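O-phospho-L-seryl-tRNA:Cys-tRNA synthase (PDB 5X6B) probably catalyses the PLP-dependent conversion of O-phosphoseryl-tRNA into cysteinyl-tRNA, the second step of the indirect route to Cys-tRNA in this archaeon. Local coordinates at residues V328-K333 and Y404-I409; P354-I359 and K388-S393; E54-N59 and Y395-E400; L199-G204 and N210-V215. All blocks are in the same frame, centred on the assembly; numbering follows the deposited sequence.

Interaction 1: residues V328-K333 and Y404-I409; sequences VDELEK and YVVNAI
Leu331, near the C-terminal end of helix 317-331, meets Ile409 of helix 399-415 through methyl groups. The two side chains cross at about a right angle: Leu331 CD1 lies 3.7 Å from Ile409 CD1, while the other branch, Leu331 CD2, rests 4.0 Å from Ile409 CG2. Leu331 CD2 also comes within 4.3 Å of Val406 CG1, where the two backbones approach most closely, with Leu331 CA 7.1 Å from Val406 CA. Phe336 touches both Leu331 and Ile409, and Phe351 of strand 349-352 adds to the packing on Leu331, which places the pair in the apolar interior between the two helices and the small antiparallel sheet.

A second kind of contact is made by the aliphatic part of Glu330. Its CG stands anti to the backbone N (chi1 -158°) and meets Val406 CG1 at 3.5 Å. The chain then bends at chi2, and the carboxylate forms its stronger salt bridge with Lys410 and a weaker one with Lys333, whose NZ is 3.3 Å from Glu330 OE1.

No hydrogen bond crosses between the segments. Between them the cohesion is apolar, and just beyond them Glu330 adds an ionic tie to Lys410.

Interaction 2: residues P354-I359 and K388-S393; sequences PVLDEI and KEIKMS
Leu356 and Ile390 join the inner face of helix 354-360 to strand 389-392, an edge strand of the three-stranded antiparallel sheet in this chain. The methyl Leu356 CD1 comes to 4.2 Å from Ile390 CG2, a light touch between two buried side chains. Leu356 keeps CG anti to its carbonyl carbon (chi1 -62°), and with chi2 extended (-176°) CD1 is carried out toward the strand. Phe369 and Phe370 of helix 369-375 also pack on Leu356, whereas Phe336 and Phe351 lie against Ile390, and each of the two residues thus carries its own aromatic neighbours.

The other half of the contact is polar and nearer to solvent. Asp357 crosses Lys388 at about a right angle, its carboxylate set against the start of the lysine side chain. The exact separation there is doubtful in the model. Lys388 runs extended beyond CG, and this takes its ammonium past the carboxylate: Asp357 OD2 and Lys388 NZ are 5.3 Å apart, too far for a salt bridge. The firmer partner of Asp357 is Thr387, whose OG1 is hydrogen-bonded to Asp357 OD1. An alanine at this position would remove the negative charge that Asp357 sets near Lys388 and is likely to leave the Thr387 hydroxyl without that mate.

Between the segments there is no hydrogen bond. The chemistry implies a small apolar anchor on the inner side and, on the outer side, an attraction between Asp357 and Lys388 that is probably only long-range.

Interaction 3: residues E54-N59 and Y395-E400; sequences EFINLN and YGLEWE
The short parallel pairing of strands 56-57 and 379-380 is covered on one side by the turn that leads into helix 399-415, and Ile56 and Leu397 are the residues that meet there. A single methyl, Ile56 CG2, sits in the fork of the leucine, 3.8 Å from Leu397 CD1 and 3.8 Å from Leu397 CD2. Ile56 CG2 is anti to the backbone N, and CG1 takes the position beside it (chi1 -62°); the branch that meets the leucine is thus the short one. The side chains cross obliquely. Leu58 adds a lighter touch, its CD2 lying 4.3 Å from Leu397 CD1.

Leu397 immediately precedes Glu398, the N-cap residue of helix 399-415, which puts the apolar contact right at the entrance to that helix. Val402, in its first turn, packs on Leu397, and Val405 packs on both Ile56 and Leu58. Across from this, the end of the strand is shaped by an Asx turn: Asn59 N donates to Asn57 OD1 at 2.9 Å with an N-H...O angle of 163°, the donor being tilted 34° from the carbonyl plane. Asn59 is in turn the N-cap of helix 60-63, its OD1 accepting from Ile61 N. Arg63 of that helix reaches back to both segments, with NH1 hydrogen-bonded to Asn57 O and NE to Tyr395 O.

Interaction 4: residues L199-G204 and N210-V215; sequences LTHVDG and NDAKKV
Leu199, near the end of strand 194-200, packs against the first turn of helix 212-221, within the beta-alpha-beta unit that continues into strand 226-229 of the mixed seven-stranded sheet. The tight part gathers round one methyl. Leu199 CD2 lies 3.7 Å from Val215 CG2 and 3.8 Å from Ala212 CA, with Ala212 CB at 4.1 Å. CG of this leucine is anti to the backbone N (chi1 175°), and chi2 near 61° sets CD1, which leaves CD2, the other branch, directed at the helix. Phe226 and Tyr180 press on both Leu199 and Val215 and complete the apolar layer between sheet and helix.

The opposite character appears along the rest of the helical turn. Lys214 is exposed, the end of its side chain leads away from the strand, and Lys213 also points away; neither touches 199-204. Asp211, likewise exposed and directed away, is the centre of an inverse gamma turn just before the helix.

Beyond the strand end, the chain is drawn close to Asn210, with His201 O 3.2 Å from Asn210 N. The His201 side chain is tied on its ND1 side by a hydrogen bond to Thr233 OG1. On another edge of the imidazole, Asn210 O lies in the ring plane, 3.4 Å from His201 CD2 and 3.5 Å from His201 NE2.

Interactions 1, 2 and 3 form one cluster, with centres 12 to 19 Å apart, whereas interaction 4 lies 27 to 29 Å from each of them in the seven-stranded sheet region. Interactions 1 and 3 share helix 399-415, where Tyr404 CD2 packs 4.2 Å from Ile56 CD1. Strand 389-392 of interaction 2 directly precedes that helix, and Leu331 CD1 approaches Met392 SD at 4.2 Å. Along the chain, 54-59 comes first, then both segments of interaction 4, then 328-333, 354-359, 388-393, 395-400 and 404-409. An early segment is thereby fastened to the C-terminal part; Lys391 NZ also lies close to Gly204 O, a probable hydrogen bond modelled too short to be relied on.

Interaction 1: residues V328-K333 and Y404-I409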
loop_
_atom_site.group_PDB
_atom_site.type_symbol
_atom_site.label_atom_id
_atom_site.label_comp_id
_atom_site.label_asym_id
_atom_site.label_seq_id
_atom_site.Cartn_x
_atom_site.Cartn_y
_atom_site.Cartn_z
ATOM N N VAL B 328 6.684 24.078 21.255
ATOM C CA VAL B 328 7.908 24.300 22.025
ATOM C C VAL B 328 7.788 25.524 22.931
ATOM O O VAL B 328 8.019 25.432 24.138
ATOM C CB VAL B 328 9.141 24.473 21.110
ATOM C CG1 VAL B 328 10.311 25.043 21.899
ATOM C CG2 VAL B 328 9.524 23.144 20.475
ATOM N N ASP B 329 7.415 26.661 22.348
ATOM C CA ASP B 329 7.295 27.906 23.102
ATOM C C ASP B 329 6.309 27.765 24.254
ATOM O O ASP B 329 6.468 28.382 25.306
ATOM C CB ASP B 329 6.860 29.056 22.186
ATOM C CG ASP B 329 7.900 29.397 21.132
ATOM O OD1 ASP B 329 9.074 28.993 21.287
ATOM O OD2 ASP B 329 7.542 30.077 20.146
ATOM N N GLU B 330 5.296 26.932 24.052
ATOM C CA GLU B 330 4.199 26.830 25.004
ATOM C C GLU B 330 4.502 25.856 26.142
ATOM O O GLU B 330 4.182 26.126 27.296
ATOM C CB GLU B 330 2.921 26.415 24.275
ATOM C CG GLU B 330 1.648 26.768 24.999
ATOM C CD GLU B 330 1.381 28.258 25.049
ATOM O OE1 GLU B 330 1.888 28.996 24.175
ATOM O OE2 GLU B 330 0.663 28.693 25.973
ATOM N N LEU B 331 5.125 24.729 25.825
ATOM C CA LEU B 331 5.422 23.727 26.846
ATOM C C LEU B 331 6.649 24.094 27.682
ATOM O O LEU B 331 6.850 23.551 28.769
ATOM C CB LEU B 331 5.614 22.355 26.203
ATOM C CG LEU B 331 4.336 21.766 25.602
ATOM C CD1 LEU B 331 4.598 20.394 25.001
ATOM C CD2 LEU B 331 3.240 21.697 26.652
ATOM N N GLU B 332 7.466 25.017 27.181
ATOM C CA GLU B 332 8.574 25.541 27.972
ATOM C C GLU B 332 8.055 26.314 29.181
ATOM O O GLU B 332 8.735 26.412 30.203
ATOM C CB GLU B 332 9.482 26.432 27.120
ATOM C CG GLU B 332 10.385 25.654 26.177
ATOM C CD GLU B 332 11.384 26.531 25.451
ATOM O OE1 GLU B 332 11.125 27.747 25.320
ATOM O OE2 GLU B 332 12.435 26.001 25.025
ATOM N N LYS B 333 6.841 26.845 29.056
ATOM C CA LYS B 333 6.211 27.615 30.123
ATOM C C LYS B 333 5.921 26.767 31.357
ATOM O O LYS B 333 5.816 27.296 32.463
ATOM C CB LYS B 333 4.911 28.257 29.624
ATOM C CG LYS B 333 5.096 29.245 28.481
ATOM C CD LYS B 333 3.764 29.806 28.016
ATOM C CE LYS B 333 3.947 30.814 26.892
ATOM N NZ LYS B 333 2.643 31.359 26.408
ATOM N N TYR B 404 -5.370 21.309 21.539
ATOM C CA TYR B 404 -5.873 20.274 22.433
ATOM C C TYR B 404 -4.730 19.572 23.157
ATOM O O TYR B 404 -4.744 19.451 24.385
ATOM C CB TYR B 404 -6.703 19.251 21.662
ATOM C CG TYR B 404 -7.274 18.167 22.544
ATOM C CD1 TYR B 404 -8.499 18.334 23.172
ATOM C CD2 TYR B 404 -6.579 16.982 22.765
ATOM C CE1 TYR B 404 -9.023 17.356 23.987
ATOM C CE2 TYR B 404 -7.093 15.998 23.582
ATOM C CZ TYR B 404 -8.319 16.189 24.189
ATOM O OH TYR B 404 -8.845 15.214 25.005
ATOM N N VAL B 405 -3.748 19.111 22.383
ATOM C CA VAL B 405 -2.600 18.398 22.926
ATOM C C VAL B 405 -1.841 19.236 23.954
ATOM O O VAL B 405 -1.529 18.757 25.050
ATOM C CB VAL B 405 -1.625 17.981 21.813
ATOM C CG1 VAL B 405 -0.358 17.391 22.413
ATOM C CG2 VAL B 405 -2.296 16.996 20.860
ATOM N N VAL B 406 -1.552 20.486 23.591
ATOM C CA VAL B 406 -0.825 21.397 24.471
ATOM C C VAL B 406 -1.568 21.629 25.783
ATOM O O VAL B 406 -0.987 21.495 26.862
ATOM C CB VAL B 406 -0.574 22.754 23.792
ATOM C CG1 VAL B 406 -0.093 23.768 24.808
ATOM C CG2 VAL B 406 0.434 22.605 22.664
ATOM N N ASN B 407 -2.851 21.969 25.687
ATOM C CA ASN B 407 -3.666 22.177 26.879
ATOM C C ASN B 407 -3.732 20.915 27.723
ATOM O O ASN B 407 -3.725 20.975 28.954
ATOM C CB ASN B 407 -5.079 22.631 26.498
ATOM C CG ASN B 407 -5.096 24.020 25.886
ATOM O OD1 ASN B 407 -4.209 24.837 26.145
ATOM N ND2 ASN B 407 -6.108 24.294 25.068
ATOM N N ALA B 408 -3.784 19.772 27.047
ATOM C CA ALA B 408 -3.847 18.484 27.717
ATOM C C ALA B 408 -2.641 18.291 28.621
ATOM O O ALA B 408 -2.790 18.048 29.818
ATOM C CB ALA B 408 -3.932 17.365 26.699
ATOM N N ILE B 409 -1.450 18.419 28.040
ATOM C CA ILE B 409 -0.196 18.277 28.778
ATOM C C ILE B 409 -0.113 19.255 29.951
ATOM O O ILE B 409 0.276 18.872 31.056
ATOM C CB ILE B 409 1.023 18.489 27.857
ATOM C CG1 ILE B 409 1.014 17.470 26.717
ATOM C CG2 ILE B 409 2.318 18.382 28.646
ATOM C CD1 ILE B 409 2.069 17.724 25.663
#

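Interaction 2: residues P354-I359 and K388-S393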
loop_
_atom_site.group_PDB
_atom_site.type_symbol
_atom_site.label_atom_id
_atom_site.label_comp_id
_atom_site.label_asym_id
_atom_site.label_seq_id
_atom_site.Cartn_x
_atom_site.Cartn_y
_atom_site.Cartn_z
ATOM N N PRO B 354 12.038 17.425 33.410
ATOM C CA PRO B 354 12.316 17.139 34.822
ATOM C C PRO B 354 11.051 17.070 35.672
ATOM O O PRO B 354 10.970 16.247 36.584
ATOM C CB PRO B 354 13.191 18.321 35.256
ATOM C CG PRO B 354 13.758 18.865 33.995
ATOM C CD PRO B 354 12.692 18.668 32.967
ATOM N N VAL B 355 10.075 17.921 35.365
ATOM C CA VAL B 355 8.845 17.995 36.146
ATOM C C VAL B 355 8.082 16.668 36.116
ATOM O O VAL B 355 7.401 16.316 37.076
ATOM C CB VAL B 355 7.933 19.148 35.645
ATOM C CG1 VAL B 355 7.532 18.942 34.189
ATOM C CG2 VAL B 355 6.707 19.300 36.535
ATOM N N LEU B 356 8.222 15.917 35.027
ATOM C CA LEU B 356 7.559 14.622 34.922
ATOM C C LEU B 356 8.197 13.579 35.856
ATOM O O LEU B 356 7.510 12.674 36.331
ATOM C CB LEU B 356 7.569 14.134 33.470
ATOM C CG LEU B 356 6.824 15.018 32.462
ATOM C CD1 LEU B 356 6.810 14.380 31.084
ATOM C CD2 LEU B 356 5.403 15.305 32.931
ATOM N N ASP B 357 9.503 13.711 36.108
ATOM C CA ASP B 357 10.216 12.916 37.117
ATOM C C ASP B 357 9.707 13.280 38.493
ATOM O O ASP B 357 9.414 12.420 39.333
ATOM C CB ASP B 357 11.720 13.183 37.072
ATOM C CG ASP B 357 12.408 12.473 35.948
ATOM O OD1 ASP B 357 11.914 11.412 35.504
ATOM O OD2 ASP B 357 13.453 12.999 35.509
ATOM N N GLU B 358 9.622 14.590 38.703
ATOM C CA GLU B 358 9.202 15.141 39.974
ATOM C C GLU B 358 7.827 14.626 40.329
ATOM O O GLU B 358 7.520 14.460 41.494
ATOM C CB GLU B 358 9.196 16.669 39.941
ATOM C CG GLU B 358 10.524 17.305 39.588
ATOM C CD GLU B 358 10.405 18.807 39.442
ATOM O OE1 GLU B 358 9.285 19.329 39.639
ATOM O OE2 GLU B 358 11.421 19.462 39.127
ATOM N N ILE B 359 6.999 14.362 39.327
ATOM C CA ILE B 359 5.659 13.868 39.600
ATOM C C ILE B 359 5.650 12.344 39.710
ATOM O O ILE B 359 4.951 11.785 40.555
ATOM C CB ILE B 359 4.665 14.319 38.520
ATOM C CG1 ILE B 359 4.634 15.844 38.449
ATOM C CG2 ILE B 359 3.277 13.798 38.833
ATOM C CD1 ILE B 359 3.884 16.386 37.259
ATOM N N LYS B 388 11.888 11.348 32.074
ATOM C CA LYS B 388 13.035 12.242 31.979
ATOM C C LYS B 388 13.041 12.991 30.649
ATOM O O LYS B 388 13.400 14.170 30.579
ATOM C CB LYS B 388 14.338 11.467 32.158
ATOM C CG LYS B 388 14.602 11.146 33.608
ATOM C CD LYS B 388 16.001 10.634 33.914
ATOM C CE LYS B 388 16.014 10.057 35.325
ATOM N NZ LYS B 388 17.177 9.194 35.653
ATOM N N GLU B 389 12.599 12.303 29.604
ATOM C CA GLU B 389 12.510 12.865 28.265
ATOM C C GLU B 389 11.193 12.437 27.623
ATOM O O GLU B 389 10.595 11.446 28.041
ATOM C CB GLU B 389 13.688 12.393 27.411
ATOM C CG GLU B 389 15.017 13.044 27.747
ATOM C CD GLU B 389 16.207 12.240 27.253
ATOM O OE1 GLU B 389 15.997 11.263 26.505
ATOM O OE2 GLU B 389 17.353 12.588 27.613
ATOM N N ILE B 390 10.731 13.198 26.631
ATOM C CA ILE B 390 9.697 12.729 25.704
ATOM C C ILE B 390 9.997 13.182 24.275
ATOM O O ILE B 390 10.549 14.260 24.052
ATOM C CB ILE B 390 8.267 13.222 26.070
ATOM C CG1 ILE B 390 8.198 14.749 26.101
ATOM C CG2 ILE B 390 7.795 12.629 27.387
ATOM C CD1 ILE B 390 6.810 15.280 26.359
ATOM N N LYS B 391 9.637 12.342 23.311
ATOM C CA LYS B 391 9.704 12.716 21.906
ATOM C C LYS B 391 8.292 12.802 21.334
ATOM O O LYS B 391 7.470 11.911 21.543
ATOM C CB LYS B 391 10.544 11.717 21.108
ATOM C CG LYS B 391 12.029 11.775 21.424
ATOM C CD LYS B 391 12.791 10.627 20.784
ATOM C CE LYS B 391 12.647 10.631 19.276
ATOM N NZ LYS B 391 13.475 9.550 18.663
ATOM N N MET B 392 8.014 13.885 20.618
ATOM C CA MET B 392 6.703 14.081 20.026
ATOM C C MET B 392 6.776 14.888 18.740
ATOM O O MET B 392 7.769 15.559 18.459
ATOM C CB MET B 392 5.768 14.772 21.018
ATOM C CG MET B 392 6.371 15.992 21.682
ATOM S SD MET B 392 5.198 16.848 22.748
ATOM C CE MET B 392 4.083 17.533 21.531
ATOM N N SER B 393 5.711 14.803 17.958
ATOM C CA SER B 393 5.557 15.622 16.774
ATOM C C SER B 393 4.071 15.886 16.592
ATOM O O SER B 393 3.243 15.013 16.860
ATOM C CB SER B 393 6.159 14.936 15.549
ATOM O OG SER B 393 6.053 15.747 14.390
#

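Interaction 3: residues E54-N59 and Y395-E400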
loop_
_atom_site.group_PDB
_atom_site.type_symbol
_atom_site.label_atom_id
_atom_site.label_comp_id
_atom_site.label_asym_id
_atom_site.label_seq_id
_atom_site.Cartn_x
_atom_site.Cartn_y
_atom_site.Cartn_z
ATOM N N GLU B 54 -9.283 6.671 17.895
ATOM C CA GLU B 54 -9.720 7.169 19.188
ATOM C C GLU B 54 -8.630 7.999 19.861
ATOM O O GLU B 54 -8.823 8.532 20.952
ATOM C CB GLU B 54 -10.123 6.001 20.086
ATOM C CG GLU B 54 -11.079 5.033 19.419
ATOM C CD GLU B 54 -12.177 4.573 20.349
ATOM O OE1 GLU B 54 -12.046 4.780 21.574
ATOM O OE2 GLU B 54 -13.176 4.010 19.853
ATOM N N PHE B 55 -7.480 8.107 19.206
ATOM C CA PHE B 55 -6.343 8.794 19.799
ATOM C C PHE B 55 -5.637 9.708 18.815
ATOM O O PHE B 55 -5.646 9.468 17.606
ATOM C CB PHE B 55 -5.334 7.785 20.352
ATOM C CG PHE B 55 -5.821 7.027 21.550
ATOM C CD1 PHE B 55 -5.721 7.572 22.817
ATOM C CD2 PHE B 55 -6.366 5.765 21.412
ATOM C CE1 PHE B 55 -6.165 6.877 23.927
ATOM C CE2 PHE B 55 -6.809 5.065 22.518
ATOM C CZ PHE B 55 -6.708 5.621 23.777
ATOM N N ILE B 56 -5.034 10.763 19.346
ATOM C CA ILE B 56 -4.031 11.511 18.610
ATOM C C ILE B 56 -2.693 10.827 18.853
ATOM O O ILE B 56 -2.287 10.621 20.003
ATOM C CB ILE B 56 -3.957 12.986 19.045
ATOM C CG1 ILE B 56 -5.282 13.697 18.773
ATOM C CG2 ILE B 56 -2.823 13.695 18.326
ATOM C CD1 ILE B 56 -5.300 15.129 19.246
ATOM N N ASN B 57 -2.021 10.451 17.771
ATOM C CA ASN B 57 -0.718 9.815 17.871
ATOM C C ASN B 57 0.388 10.851 17.740
ATOM O O ASN B 57 0.498 11.523 16.712
ATOM C CB ASN B 57 -0.562 8.731 16.801
ATOM C CG ASN B 57 0.598 7.799 17.082
ATOM O OD1 ASN B 57 1.518 8.139 17.825
ATOM N ND2 ASN B 57 0.562 6.614 16.485
ATOM N N LEU B 58 1.209 10.971 18.779
ATOM C CA LEU B 58 2.280 11.961 18.798
ATOM C C LEU B 58 3.636 11.386 18.392
ATOM O O LEU B 58 4.639 12.099 18.405
ATOM C CB LEU B 58 2.391 12.591 20.187
ATOM C CG LEU B 58 1.206 13.452 20.630
ATOM C CD1 LEU B 58 1.463 14.049 22.004
ATOM C CD2 LEU B 58 0.919 14.544 19.605
ATOM N N ASN B 59 3.666 10.104 18.034
ATOM C CA ASN B 59 4.912 9.449 17.636
ATOM C C ASN B 59 5.468 10.027 16.335
ATOM O O ASN B 59 4.819 9.962 15.290
ATOM C CB ASN B 59 4.690 7.944 17.494
ATOM C CG ASN B 59 5.985 7.160 17.488
ATOM O OD1 ASN B 59 7.010 7.627 16.988
ATOM N ND2 ASN B 59 5.945 5.958 18.049
ATOM N N TYR B 395 3.181 17.197 13.657
ATOM C CA TYR B 395 3.134 17.295 12.208
ATOM C C TYR B 395 1.840 16.708 11.663
ATOM O O TYR B 395 1.410 15.630 12.077
ATOM C CB TYR B 395 4.324 16.583 11.566
ATOM C CG TYR B 395 4.325 16.703 10.061
ATOM C CD1 TYR B 395 4.958 17.765 9.434
ATOM C CD2 TYR B 395 3.668 15.769 9.265
ATOM C CE1 TYR B 395 4.944 17.891 8.060
ATOM C CE2 TYR B 395 3.649 15.888 7.889
ATOM C CZ TYR B 395 4.288 16.952 7.295
ATOM O OH TYR B 395 4.283 17.077 5.929
ATOM N N GLY B 396 1.222 17.427 10.733
ATOM C CA GLY B 396 0.031 16.932 10.072
ATOM C C GLY B 396 -1.245 17.089 10.875
ATOM O O GLY B 396 -2.338 16.878 10.347
ATOM N N LEU B 397 -1.123 17.454 12.149
ATOM C CA LEU B 397 -2.302 17.701 12.973
ATOM C C LEU B 397 -3.007 19.004 12.594
ATOM O O LEU B 397 -2.368 19.968 12.162
ATOM C CB LEU B 397 -1.931 17.743 14.450
ATOM C CG LEU B 397 -1.598 16.414 15.117
ATOM C CD1 LEU B 397 -1.248 16.634 16.584
ATOM C CD2 LEU B 397 -2.763 15.458 14.979
ATOM N N GLU B 398 -4.327 19.023 12.751
ATOM C CA GLU B 398 -5.086 20.263 12.647
ATOM C C GLU B 398 -4.695 21.166 13.817
ATOM O O GLU B 398 -4.305 20.672 14.881
ATOM C CB GLU B 398 -6.594 19.992 12.654
ATOM C CG GLU B 398 -7.085 19.043 11.565
ATOM C CD GLU B 398 -7.058 19.663 10.179
ATOM O OE1 GLU B 398 -7.425 20.849 10.052
ATOM O OE2 GLU B 398 -6.678 18.963 9.215
ATOM N N TRP B 399 -4.792 22.479 13.621
ATOM C CA TRP B 399 -4.440 23.439 14.667
ATOM C C TRP B 399 -5.268 23.259 15.937
ATOM O O TRP B 399 -4.766 23.466 17.046
ATOM C CB TRP B 399 -4.579 24.871 14.152
ATOM C CG TRP B 399 -3.282 25.413 13.630
ATOM C CD1 TRP B 399 -2.925 25.588 12.320
ATOM C CD2 TRP B 399 -2.158 25.828 14.410
ATOM N NE1 TRP B 399 -1.658 26.105 12.243
ATOM C CE2 TRP B 399 -1.161 26.260 13.515
ATOM C CE3 TRP B 399 -1.900 25.891 15.786
ATOM C CZ2 TRP B 399 0.081 26.738 13.943
ATOM C CZ3 TRP B 399 -0.664 26.365 16.215
ATOM C CH2 TRP B 399 0.308 26.782 15.295
ATOM N N GLU B 400 -6.527 22.863 15.777
ATOM C CA GLU B 400 -7.370 22.571 16.929
ATOM C C GLU B 400 -6.796 21.399 17.716
ATOM O O GLU B 400 -6.784 21.407 18.945
ATOM C CB GLU B 400 -8.798 22.269 16.488
ATOM C CG GLU B 400 -9.775 22.059 17.640
ATOM C CD GLU B 400 -11.220 21.981 17.174
ATOM O OE1 GLU B 400 -11.493 22.312 15.998
ATOM O OE2 GLU B 400 -12.081 21.582 17.985
#

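Interaction 4: residues L199-G204 and N210-V215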
loop_
_atom_site.group_PDB
_atom_site.type_symbol
_atom_site.label_atom_id
_atom_site.label_comp_id
_atom_site.label_asym_id
_atom_site.label_seq_id
_atom_site.Cartn_x
_atom_site.Cartn_y
_atom_site.Cartn_z
ATOM N N LEU B 199 25.334 11.219 5.428
ATOM C CA LEU B 199 24.825 12.263 6.313
ATOM C C LEU B 199 23.339 12.073 6.612
ATOM O O LEU B 199 22.502 12.099 5.708
ATOM C CB LEU B 199 25.056 13.651 5.706
ATOM C CG LEU B 199 24.447 14.820 6.490
ATOM C CD1 LEU B 199 25.035 14.910 7.895
ATOM C CD2 LEU B 199 24.625 16.132 5.740
ATOM N N THR B 200 23.021 11.870 7.886
ATOM C CA THR B 200 21.635 11.824 8.321
ATOM C C THR B 200 21.068 13.236 8.257
ATOM O O THR B 200 21.342 14.056 9.137
ATOM C CB THR B 200 21.504 11.266 9.746
ATOM O OG1 THR B 200 22.108 9.971 9.805
ATOM C CG2 THR B 200 20.046 11.145 10.134
ATOM N N HIS B 201 20.291 13.516 7.213
ATOM C CA HIS B 201 19.833 14.880 6.929
ATOM C C HIS B 201 19.066 15.491 8.098
ATOM O O HIS B 201 19.266 16.657 8.438
ATOM C CB HIS B 201 18.964 14.897 5.677
ATOM C CG HIS B 201 18.845 16.248 5.049
ATOM N ND1 HIS B 201 18.046 16.492 3.954
ATOM C CD2 HIS B 201 19.430 17.429 5.358
ATOM C CE1 HIS B 201 18.139 17.766 3.617
ATOM N NE2 HIS B 201 18.975 18.356 4.453
ATOM N N VAL B 202 18.184 14.696 8.696
ATOM C CA VAL B 202 17.593 15.017 9.987
ATOM C C VAL B 202 17.650 13.760 10.853
ATOM O O VAL B 202 17.098 12.720 10.487
ATOM C CB VAL B 202 16.128 15.524 9.862
ATOM C CG1 VAL B 202 15.413 15.450 11.201
ATOM C CG2 VAL B 202 16.094 16.946 9.338
ATOM N N ASP B 203 18.341 13.842 11.985
ATOM C CA ASP B 203 18.415 12.701 12.888
ATOM C C ASP B 203 17.069 12.456 13.545
ATOM O O ASP B 203 16.239 13.362 13.632
ATOM C CB ASP B 203 19.477 12.903 13.965
ATOM C CG ASP B 203 19.224 14.133 14.803
ATOM O OD1 ASP B 203 19.066 15.235 14.225
ATOM O OD2 ASP B 203 19.144 13.986 16.041
ATOM N N GLY B 204 16.873 11.233 14.028
ATOM C CA GLY B 204 15.609 10.830 14.612
ATOM C C GLY B 204 15.586 10.874 16.123
ATOM O O GLY B 204 14.670 10.344 16.751
ATOM N N ASN B 210 20.510 19.611 8.853
ATOM C CA ASN B 210 21.932 19.793 8.594
ATOM C C ASN B 210 22.172 20.375 7.205
ATOM O O ASN B 210 21.468 20.038 6.255
ATOM C CB ASN B 210 22.677 18.462 8.750
ATOM C CG ASN B 210 22.665 17.946 10.181
ATOM O OD1 ASN B 210 22.039 16.930 10.483
ATOM N ND2 ASN B 210 23.376 18.635 11.066
ATOM N N ASP B 211 23.161 21.256 7.088
ATOM C CA ASP B 211 23.492 21.853 5.796
ATOM C C ASP B 211 24.200 20.836 4.904
ATOM O O ASP B 211 25.427 20.753 4.891
ATOM C CB ASP B 211 24.361 23.100 5.981
ATOM C CG ASP B 211 24.519 23.895 4.699
ATOM O OD1 ASP B 211 23.794 23.605 3.726
ATOM O OD2 ASP B 211 25.365 24.813 4.663
ATOM N N ALA B 212 23.412 20.073 4.153
ATOM C CA ALA B 212 23.923 18.954 3.363
ATOM C C ALA B 212 24.950 19.369 2.312
ATOM O O ALA B 212 25.792 18.565 1.915
ATOM C CB ALA B 212 22.762 18.218 2.690
ATOM N N LYS B 213 24.875 20.617 1.856
ATOM C CA LYS B 213 25.738 21.080 0.776
ATOM C C LYS B 213 27.204 21.057 1.190
ATOM O O LYS B 213 28.084 20.764 0.380
ATOM C CB LYS B 213 25.347 22.491 0.333
ATOM C CG LYS B 213 26.064 22.951 -0.929
ATOM C CD LYS B 213 25.511 24.270 -1.440
ATOM C CE LYS B 213 26.133 24.648 -2.774
ATOM N NZ LYS B 213 25.562 25.913 -3.314
ATOM N N LYS B 214 27.459 21.360 2.459
ATOM C CA LYS B 214 28.821 21.410 2.973
ATOM C C LYS B 214 29.471 20.032 2.951
ATOM O O LYS B 214 30.611 19.887 2.509
ATOM C CB LYS B 214 28.838 21.990 4.391
ATOM C CG LYS B 214 29.206 23.475 4.448
ATOM C CD LYS B 214 30.362 23.816 3.503
ATOM C CE LYS B 214 31.038 25.130 3.879
ATOM N NZ LYS B 214 31.932 25.617 2.788
ATOM N N VAL B 215 28.746 19.022 3.418
ATOM C CA VAL B 215 29.253 17.654 3.383
ATOM C C VAL B 215 29.366 17.194 1.936
ATOM O O VAL B 215 30.229 16.392 1.591
ATOM C CB VAL B 215 28.354 16.690 4.179
ATOM C CG1 VAL B 215 28.962 15.304 4.213
ATOM C CG2 VAL B 215 28.150 17.209 5.598
#